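Local coordinates for YkuI protein (PDB 2BAS), which binds the second messenger cyclic di-GMP and, through its EAL domain, probably belongs to the phosphodiesterases that cleave it, at residues Q51-Y56 / L265-L270; G227-Y232 / G249-G254; D234-F239 / Q253-V258. All coordinates share one frame; numbering follows the deposited sequence.

Contact 1. Residues Q51-Y56 / L265-L270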
loop_
_atom_site.group_PDB
_atom_site.type_symbol
_atom_site.label_atom_id
_atom_site.label_comp_id
_atom_site.label_asym_id
_atom_site.label_seq_id
_atom_site.Cartn_x
_atom_site.Cartn_y
_atom_site.Cartn_z
ATOM N N GLN A 51 19.888 -12.663 -15.786
ATOM C CA GLN A 51 20.537 -12.383 -14.513
ATOM C C GLN A 51 21.806 -11.599 -14.808
ATOM O O GLN A 51 22.907 -12.059 -14.495
ATOM C CB GLN A 51 20.840 -13.651 -13.697
ATOM C CG GLN A 51 20.119 -14.928 -14.097
ATOM C CD GLN A 51 18.611 -14.811 -14.156
ATOM O OE1 GLN A 51 17.969 -14.299 -13.238
ATOM N NE2 GLN A 51 18.034 -15.304 -15.244
ATOM N N LYS A 52 21.644 -10.419 -15.415
ATOM C CA LYS A 52 22.786 -9.624 -15.888
ATOM C C LYS A 52 22.817 -8.159 -15.455
ATOM O O LYS A 52 21.826 -7.624 -14.945
ATOM C CB LYS A 52 22.894 -9.693 -17.414
ATOM C CG LYS A 52 21.865 -8.863 -18.180
ATOM C CD LYS A 52 22.389 -8.562 -19.585
ATOM C CE LYS A 52 21.275 -8.176 -20.549
ATOM N NZ LYS A 52 21.797 -8.103 -21.944
ATOM N N VAL A 53 23.967 -7.520 -15.679
ATOM C CA VAL A 53 24.153 -6.126 -15.315
ATOM C C VAL A 53 23.393 -5.220 -16.300
ATOM O O VAL A 53 23.516 -5.363 -17.513
ATOM C CB VAL A 53 25.665 -5.737 -15.141
ATOM C CG1 VAL A 53 26.512 -6.968 -14.774
ATOM C CG2 VAL A 53 26.232 -5.055 -16.372
ATOM N N VAL A 54 22.582 -4.315 -15.761
ATOM C CA VAL A 54 21.760 -3.407 -16.566
ATOM C C VAL A 54 22.292 -1.975 -16.482
ATOM O O VAL A 54 21.925 -1.115 -17.288
ATOM C CB VAL A 54 20.280 -3.444 -16.121
ATOM C CG1 VAL A 54 19.653 -4.763 -16.510
ATOM C CG2 VAL A 54 20.156 -3.223 -14.621
ATOM N N GLY A 55 23.158 -1.744 -15.495
ATOM C CA GLY A 55 23.798 -0.454 -15.291
ATOM C C GLY A 55 24.726 -0.459 -14.091
ATOM O O GLY A 55 25.014 -1.512 -13.517
ATOM N N TYR A 56 25.200 0.727 -13.725
ATOM C CA TYR A 56 26.101 0.895 -12.595
ATOM C C TYR A 56 25.766 2.191 -11.879
ATOM O O TYR A 56 25.587 3.225 -12.521
ATOM C CB TYR A 56 27.551 1.002 -13.074
ATOM C CG TYR A 56 28.127 -0.212 -13.766
ATOM C CD1 TYR A 56 27.980 -0.393 -15.147
ATOM C CD2 TYR A 56 28.850 -1.164 -13.047
ATOM C CE1 TYR A 56 28.524 -1.505 -15.792
ATOM C CE2 TYR A 56 29.402 -2.281 -13.683
ATOM C CZ TYR A 56 29.237 -2.443 -15.055
ATOM O OH TYR A 56 29.787 -3.537 -15.683
ATOM N N LEU A 265 32.378 -4.725 -15.314
ATOM C CA LEU A 265 32.482 -6.171 -15.278
ATOM C C LEU A 265 31.944 -6.748 -16.568
ATOM O O LEU A 265 31.354 -6.028 -17.374
ATOM C CB LEU A 265 31.641 -6.704 -14.113
ATOM C CG LEU A 265 31.876 -6.119 -12.720
ATOM C CD1 LEU A 265 30.795 -6.581 -11.787
ATOM C CD2 LEU A 265 33.257 -6.511 -12.186
ATOM N N GLU A 266 32.149 -8.046 -16.764
ATOM C CA GLU A 266 31.500 -8.767 -17.853
ATOM C C GLU A 266 29.997 -8.709 -17.573
ATOM O O GLU A 266 29.563 -8.836 -16.425
ATOM C CB GLU A 266 31.983 -10.221 -17.906
ATOM C CG GLU A 266 33.480 -10.398 -18.203
ATOM C CD GLU A 266 34.394 -9.759 -17.149
ATOM O OE1 GLU A 266 33.945 -9.643 -15.963
ATOM O OE2 GLU A 266 35.553 -9.370 -17.509
ATOM N N ARG A 267 29.199 -8.499 -18.611
ATOM C CA ARG A 267 27.765 -8.320 -18.417
ATOM C C ARG A 267 27.028 -9.564 -17.910
ATOM O O ARG A 267 25.941 -9.459 -17.333
ATOM C CB ARG A 267 27.124 -7.685 -19.647
ATOM C CG ARG A 267 27.549 -6.224 -19.774
ATOM C CD ARG A 267 26.613 -5.394 -20.611
ATOM N NE ARG A 267 25.268 -5.347 -20.054
ATOM C CZ ARG A 267 24.296 -4.591 -20.546
ATOM N NH1 ARG A 267 24.542 -3.809 -21.588
ATOM N NH2 ARG A 267 23.088 -4.613 -20.000
ATOM N N ASP A 268 27.648 -10.728 -18.107
ATOM C CA ASP A 268 27.141 -12.003 -17.610
ATOM C C ASP A 268 27.920 -12.460 -16.377
ATOM O O ASP A 268 27.864 -13.635 -16.005
ATOM C CB ASP A 268 27.262 -13.079 -18.699
ATOM C CG ASP A 268 26.449 -12.759 -19.942
ATOM O OD1 ASP A 268 25.315 -11.997 -19.755
ATOM O OD2 ASP A 268 26.944 -13.289 -21.107
ATOM N N VAL A 269 28.634 -11.531 -15.744
ATOM C CA VAL A 269 29.524 -11.847 -14.621
ATOM C C VAL A 269 28.910 -12.782 -13.579
ATOM O O VAL A 269 29.600 -13.645 -13.029
ATOM C CB VAL A 269 30.078 -10.562 -13.930
ATOM C CG1 VAL A 269 28.937 -9.658 -13.427
ATOM C CG2 VAL A 269 31.051 -10.915 -12.791
ATOM N N LEU A 270 27.610 -12.630 -13.339
ATOM C CA LEU A 270 26.960 -13.328 -12.243
ATOM C C LEU A 270 25.799 -14.243 -12.664
ATOM O O LEU A 270 25.166 -14.865 -11.808
ATOM C CB LEU A 270 26.492 -12.288 -11.220
ATOM C CG LEU A 270 26.892 -12.512 -9.760
ATOM C CD1 LEU A 270 28.422 -12.565 -9.606
ATOM C CD2 LEU A 270 26.307 -11.413 -8.885
#
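The guanidinium group of R267 meets the carbonyl oxygen V53 O at its edge, 25° out of its plane, while the ammonium end of K52 comes over one face, with K52 NZ 4.2 Å from R267 NH2. The ring of Y56 presents its hydroxyl instead: the backbone amide L265 N donates to Y56 OH at 2.9 Å, and F264 stacks on the ring. R267 NH2 gives V53 O its main bond, 2.6 Å long, and R267 NE adds a weak one, a two-pronged grip that would hold the guanidinium against turning. A bend in the arginine chain (chi3 61°) folds the group back over V53, whose CG2 lies 3.8 Å from R267 CG. The backbones join as well, V53 N reaching R267 O at 3.2 Å in a nearly straight bond (164°).

Strand 53-64 runs antiparallel to strand 38-47 and parallel to strand 108-112 in the EAL barrel, a variant of the TIM barrel. The turn E266-V269, of type I, lies against its first residues and leads into the long helix 271-311. R267 NH1 forms a salt bridge with D106, which probably offsets the nearness of the positive charge of K52 to the guanidinium, and D268 pairs with K271. With a methionine at R267, V53 O would probably lose both side-chain donors and D106 its ionic partner. Among the apolar atoms, V53 CG1 meets V269 CG1 at 3.9 Å, the two side chains crossing at about a right angle.

Contact 2. Residues G227-Y232 / G249-G254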
loop_
_atom_site.group_PDB
_atom_site.type_symbol
_atom_site.label_atom_id
_atom_site.label_comp_id
_atom_site.label_asym_id
_atom_site.label_seq_id
_atom_site.Cartn_x
_atom_site.Cartn_y
_atom_site.Cartn_z
ATOM N N GLY A 227 3.383 1.776 -12.271
ATOM C CA GLY A 227 4.472 1.459 -13.189
ATOM C C GLY A 227 5.856 1.856 -12.725
ATOM O O GLY A 227 6.706 2.225 -13.533
ATOM N N ALA A 228 6.091 1.788 -11.425
ATOM C CA ALA A 228 7.427 2.031 -10.901
ATOM C C ALA A 228 8.041 0.669 -10.608
ATOM O O ALA A 228 7.428 -0.148 -9.911
ATOM C CB ALA A 228 7.375 2.888 -9.635
ATOM N N ALA A 229 9.223 0.412 -11.165
ATOM C CA ALA A 229 9.949 -0.816 -10.865
ATOM C C ALA A 229 10.630 -0.656 -9.506
ATOM O O ALA A 229 11.009 0.456 -9.117
ATOM C CB ALA A 229 10.984 -1.106 -11.942
ATOM N N LEU A 230 10.793 -1.765 -8.800
ATOM C CA LEU A 230 11.439 -1.765 -7.503
ATOM C C LEU A 230 12.895 -2.170 -7.639
ATOM O O LEU A 230 13.217 -3.206 -8.226
ATOM C CB LEU A 230 10.741 -2.734 -6.542
ATOM C CG LEU A 230 9.235 -2.575 -6.340
ATOM C CD1 LEU A 230 8.705 -3.744 -5.527
ATOM C CD2 LEU A 230 8.891 -1.245 -5.667
ATOM N N LEU A 231 13.767 -1.341 -7.079
ATOM C CA LEU A 231 15.185 -1.647 -6.967
ATOM C C LEU A 231 15.551 -1.865 -5.493
ATOM O O LEU A 231 15.479 -0.937 -4.677
ATOM C CB LEU A 231 16.001 -0.512 -7.579
ATOM C CG LEU A 231 17.519 -0.442 -7.417
ATOM C CD1 LEU A 231 18.185 -1.778 -7.576
ATOM C CD2 LEU A 231 18.085 0.553 -8.425
ATOM N N TYR A 232 15.909 -3.095 -5.143
ATOM C CA TYR A 232 16.340 -3.380 -3.780
ATOM C C TYR A 232 17.832 -3.226 -3.709
ATOM O O TYR A 232 18.554 -3.925 -4.408
ATOM C CB TYR A 232 15.932 -4.783 -3.348
ATOM C CG TYR A 232 14.450 -4.935 -3.146
ATOM C CD1 TYR A 232 13.606 -5.161 -4.219
ATOM C CD2 TYR A 232 13.887 -4.845 -1.884
ATOM C CE1 TYR A 232 12.245 -5.300 -4.034
ATOM C CE2 TYR A 232 12.525 -4.987 -1.697
ATOM C CZ TYR A 232 11.717 -5.210 -2.776
ATOM O OH TYR A 232 10.363 -5.338 -2.615
ATOM N N GLY A 249 10.851 -7.457 -6.625
ATOM C CA GLY A 249 12.127 -6.833 -6.997
ATOM C C GLY A 249 12.538 -7.066 -8.439
ATOM O O GLY A 249 12.724 -8.208 -8.861
ATOM N N ARG A 250 12.677 -5.991 -9.203
ATOM C CA ARG A 250 13.092 -6.118 -10.597
ATOM C C ARG A 250 14.602 -5.950 -10.793
ATOM O O ARG A 250 15.178 -6.526 -11.715
ATOM C CB ARG A 250 12.328 -5.148 -11.493
ATOM C CG ARG A 250 12.554 -5.435 -12.959
ATOM C CD ARG A 250 11.726 -4.557 -13.849
ATOM N NE ARG A 250 11.809 -5.027 -15.228
ATOM C CZ ARG A 250 11.054 -4.582 -16.225
ATOM N NH1 ARG A 250 10.139 -3.641 -16.008
ATOM N NH2 ARG A 250 11.212 -5.085 -17.439
ATOM N N TYR A 251 15.229 -5.149 -9.934
ATOM C CA TYR A 251 16.677 -4.931 -9.978
ATOM C C TYR A 251 17.271 -5.083 -8.585
ATOM O O TYR A 251 16.587 -4.835 -7.593
ATOM C CB TYR A 251 17.006 -3.553 -10.541
ATOM C CG TYR A 251 16.442 -3.291 -11.922
ATOM C CD1 TYR A 251 15.332 -2.460 -12.102
ATOM C CD2 TYR A 251 17.016 -3.878 -13.049
ATOM C CE1 TYR A 251 14.823 -2.211 -13.379
ATOM C CE2 TYR A 251 16.515 -3.641 -14.322
ATOM C CZ TYR A 251 15.424 -2.810 -14.483
ATOM O OH TYR A 251 14.943 -2.586 -15.754
ATOM N N PHE A 252 18.541 -5.486 -8.520
ATOM C CA PHE A 252 19.200 -5.786 -7.251
ATOM C C PHE A 252 20.622 -5.227 -7.179
ATOM O O PHE A 252 21.353 -5.231 -8.173
ATOM C CB PHE A 252 19.267 -7.297 -7.040
ATOM C CG PHE A 252 17.983 -8.028 -7.328
ATOM C CD1 PHE A 252 17.758 -8.600 -8.581
ATOM C CD2 PHE A 252 17.014 -8.185 -6.342
ATOM C CE1 PHE A 252 16.578 -9.294 -8.848
ATOM C CE2 PHE A 252 15.823 -8.888 -6.602
ATOM C CZ PHE A 252 15.605 -9.435 -7.849
ATOM N N GLN A 253 21.026 -4.798 -5.985
ATOM C CA GLN A 253 22.337 -4.193 -5.765
ATOM C C GLN A 253 22.823 -4.422 -4.335
ATOM O O GLN A 253 22.040 -4.298 -3.393
ATOM C CB GLN A 253 22.231 -2.692 -6.027
ATOM C CG GLN A 253 23.524 -1.900 -5.922
ATOM C CD GLN A 253 23.286 -0.413 -6.065
ATOM O OE1 GLN A 253 22.172 0.018 -6.359
ATOM N NE2 GLN A 253 24.329 0.382 -5.859
ATOM N N GLY A 254 24.108 -4.741 -4.179
ATOM C CA GLY A 254 24.729 -4.900 -2.865
ATOM C C GLY A 254 26.026 -5.709 -2.809
ATOM O O GLY A 254 26.437 -6.342 -3.799
#
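L231 carries its CG opposite the backbone N (chi1 170°), and with chi2 at 42° this brings CD1 to Y251, 3.7 Å from Y251 CB. L231 and Y251 are paired in register, and their side chains therefore share one face of the sheet. Y232 and F252 go to the other, where the Y232 ring swings back along the pair and meets the backbone of G249 with its edge, Y232 CE1 being 3.3 Å from G249 CA. A side chain at that position would run into the ring, so glycine fits here. The Y232 hydroxyl goes on to bond N247 O.

The backbones form a parallel pair whose short segments make an angle of 40°. L230 O is gripped twice, by R250 N at 3.0 Å and by Y251 N at 3.3 Å, so two successive amides share one acceptor. Next, Y232 N donates to Y251 O at 3.1 Å, and Q253 N to Y232 O at the same length. At the start of the pair A229 CB packs on R250 CD, 4.0 Å away; R250 NE forms a salt bridge with E49, and the side chain also touches L396 of the second subunit. At the far end the Q253 amide bonds E57, Q43 and K197; E57 probably corresponds to the glutamate of the EAL signature.

The pair is the two-strand part of a beta-alpha-beta unit: helix 238-246 connects the strands and packs on Y232 and F252, while strand 195-199 flanks 229-233 and strand 38-47 runs antiparallel beside 249-252.

Contact 3. Residues D234-F239 / Q253-V258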
loop_
_atom_site.group_PDB
_atom_site.type_symbol
_atom_site.label_atom_id
_atom_site.label_comp_id
_atom_site.label_asym_id
_atom_site.label_seq_id
_atom_site.Cartn_x
_atom_site.Cartn_y
_atom_site.Cartn_z
ATOM N N ASP A 234 21.440 -2.370 -0.989
ATOM C CA ASP A 234 22.064 -2.829 0.258
ATOM C C ASP A 234 21.785 -4.303 0.576
ATOM O O ASP A 234 21.558 -4.664 1.729
ATOM C CB ASP A 234 21.696 -1.922 1.438
ATOM C CG ASP A 234 22.460 -0.598 1.432
ATOM O OD1 ASP A 234 23.616 -0.551 0.948
ATOM O OD2 ASP A 234 21.904 0.407 1.928
ATOM N N ILE A 235 21.791 -5.139 -0.460
ATOM C CA ILE A 235 21.681 -6.584 -0.307
ATOM C C ILE A 235 23.059 -7.121 0.072
ATOM O O ILE A 235 24.004 -7.071 -0.718
ATOM C CB ILE A 235 21.195 -7.262 -1.603
ATOM C CG1 ILE A 235 19.766 -6.831 -1.926
ATOM C CG2 ILE A 235 21.250 -8.772 -1.468
ATOM C CD1 ILE A 235 19.362 -7.083 -3.350
ATOM N N GLU A 236 23.167 -7.628 1.294
ATOM C CA GLU A 236 24.442 -8.102 1.807
ATOM C C GLU A 236 24.358 -9.447 2.534
ATOM O O GLU A 236 25.239 -9.783 3.329
ATOM C CB GLU A 236 25.093 -7.028 2.686
ATOM C CG GLU A 236 24.280 -6.583 3.897
ATOM C CD GLU A 236 25.004 -5.523 4.712
ATOM O OE1 GLU A 236 25.281 -4.430 4.169
ATOM O OE2 GLU A 236 25.295 -5.782 5.900
ATOM N N ALA A 237 23.308 -10.214 2.242
ATOM C CA ALA A 237 23.117 -11.559 2.796
ATOM C C ALA A 237 22.187 -12.360 1.893
ATOM O O ALA A 237 21.751 -11.875 0.848
ATOM C CB ALA A 237 22.569 -11.492 4.221
ATOM N N ASN A 238 21.875 -13.584 2.288
ATOM C CA ASN A 238 21.019 -14.418 1.466
ATOM C C ASN A 238 19.537 -14.091 1.615
ATOM O O ASN A 238 18.828 -13.929 0.617
ATOM C CB ASN A 238 21.273 -15.891 1.751
ATOM C CG ASN A 238 20.907 -16.767 0.581
ATOM O OD1 ASN A 238 21.083 -16.376 -0.577
ATOM N ND2 ASN A 238 20.399 -17.964 0.871
ATOM N N PHE A 239 19.078 -13.974 2.859
ATOM C CA PHE A 239 17.669 -13.695 3.147
ATOM C C PHE A 239 17.171 -12.363 2.563
ATOM O O PHE A 239 15.962 -12.181 2.359
ATOM C CB PHE A 239 17.382 -13.781 4.656
ATOM C CG PHE A 239 17.998 -12.669 5.467
ATOM C CD1 PHE A 239 17.316 -11.459 5.655
ATOM C CD2 PHE A 239 19.251 -12.831 6.056
ATOM C CE1 PHE A 239 17.878 -10.430 6.406
ATOM C CE2 PHE A 239 19.820 -11.809 6.809
ATOM C CZ PHE A 239 19.133 -10.607 6.980
ATOM N N GLN A 253 21.026 -4.798 -5.985
ATOM C CA GLN A 253 22.337 -4.193 -5.765
ATOM C C GLN A 253 22.823 -4.422 -4.335
ATOM O O GLN A 253 22.040 -4.298 -3.393
ATOM C CB GLN A 253 22.231 -2.692 -6.027
ATOM C CG GLN A 253 23.524 -1.900 -5.922
ATOM C CD GLN A 253 23.286 -0.413 -6.065
ATOM O OE1 GLN A 253 22.172 0.018 -6.359
ATOM N NE2 GLN A 253 24.329 0.382 -5.859
ATOM N N GLY A 254 24.108 -4.741 -4.179
ATOM C CA GLY A 254 24.729 -4.900 -2.865
ATOM C C GLY A 254 26.026 -5.709 -2.809
ATOM O O GLY A 254 26.437 -6.342 -3.799
ATOM N N TYR A 255 26.664 -5.691 -1.635
ATOM C CA TYR A 255 27.874 -6.484 -1.378
ATOM C C TYR A 255 27.679 -7.953 -1.729
ATOM O O TYR A 255 28.567 -8.571 -2.319
ATOM C CB TYR A 255 28.328 -6.370 0.085
ATOM C CG TYR A 255 28.784 -4.988 0.484
ATOM C CD1 TYR A 255 29.925 -4.413 -0.086
ATOM C CD2 TYR A 255 28.088 -4.254 1.445
ATOM C CE1 TYR A 255 30.351 -3.129 0.279
ATOM C CE2 TYR A 255 28.507 -2.963 1.818
ATOM C CZ TYR A 255 29.635 -2.409 1.231
ATOM O OH TYR A 255 30.053 -1.143 1.596
ATOM N N TYR A 256 26.519 -8.506 -1.368
ATOM C CA TYR A 256 26.232 -9.919 -1.612
ATOM C C TYR A 256 26.366 -10.262 -3.086
ATOM O O TYR A 256 26.893 -11.316 -3.429
ATOM C CB TYR A 256 24.845 -10.330 -1.088
ATOM C CG TYR A 256 24.594 -11.821 -1.195
ATOM C CD1 TYR A 256 25.209 -12.714 -0.314
ATOM C CD2 TYR A 256 23.765 -12.340 -2.186
ATOM C CE1 TYR A 256 25.002 -14.079 -0.415
ATOM C CE2 TYR A 256 23.545 -13.708 -2.294
ATOM C CZ TYR A 256 24.169 -14.572 -1.405
ATOM O OH TYR A 256 23.960 -15.929 -1.501
ATOM N N LEU A 257 25.905 -9.361 -3.949
ATOM C CA LEU A 257 26.011 -9.562 -5.386
ATOM C C LEU A 257 27.409 -9.216 -5.888
ATOM O O LEU A 257 28.157 -10.109 -6.279
ATOM C CB LEU A 257 24.943 -8.768 -6.137
ATOM C CG LEU A 257 23.497 -9.121 -5.790
ATOM C CD1 LEU A 257 22.563 -8.176 -6.482
ATOM C CD2 LEU A 257 23.166 -10.555 -6.161
ATOM N N VAL A 258 27.758 -7.930 -5.863
ATOM C CA VAL A 258 29.070 -7.451 -6.308
ATOM C C VAL A 258 29.429 -6.137 -5.611
ATOM O O VAL A 258 28.681 -5.168 -5.677
ATOM C CB VAL A 258 29.137 -7.259 -7.856
ATOM C CG1 VAL A 258 30.391 -6.522 -8.257
ATOM C CG2 VAL A 258 29.117 -8.594 -8.577
#
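I235 O accepts a hydrogen bond from Y256 N at 3.0 Å and also takes a CA-H...O contact from G254 CA at 3.1 Å. A side chain on G254 would strike this oxygen, and the backbone angles of G254 call for glycine in any case. I235 N in turn donates to Q253 O in a nearly straight bond (171°). Both polar backbone atoms of I235 are thus engaged by residues 253-256.

The isoleucine side chain follows the same path. I235 CG2 touches Y256 CB at 3.9 Å, with the two side chains slanting past each other, while I235 CD1 lies 3.9 Å from Q253 O, and F252 and L241 also touch this side chain. Both segments continue from neighbouring parallel strands, 229-233 and 249-252, and therefore lie at the C-terminal end of the barrel strands, the end at which active sites of TIM-barrel enzymes are found. The segment 234-239 leads into helix 238-246. Across from it, residues 253-258 curl into a turn in which V258 N bonds G254 O.

Y256 brings a ring to the contact. Its CG stands opposite the backbone N (chi1 -174°), which lays the ring against the start of the helix: A237 O sits over one face, 3.5 Å above the ring plane, displaced toward the rim. Beyond it the phenol hydroxyl bonds E277, and R273 makes a cation-pi contact with the ring. Farther out, E236 and Y255 run alongside each other, E236 OE1 reaching the ring edge at Y255 CD2, 3.9 Å away, with carboxylate and ring planes 64° apart; the other carboxylate oxygen, E236 OE2, forms a salt bridge with K204.

Overall arrangement
From the N terminus, the chain first enters contact 1 with residues 51-56 and closes that loop more than two hundred residues later at 265-270, just before helix 271-311. Contacts 2 and 3 both lie within this long loop. Their own loops overlap: the chain passes 227-232, then 234-239, and answers both on stretches that share Q253 and G254, which follow strand 249-252 and open the turn of contact 3. Contact 2 joins two adjacent barrel strands, contact 3 the connections that leave them, and contact 1 the early strand 53-64 to the barrel's exit. V54 packs on Y251, F252 on I235 and L257, and L265 on V258, so all three meet.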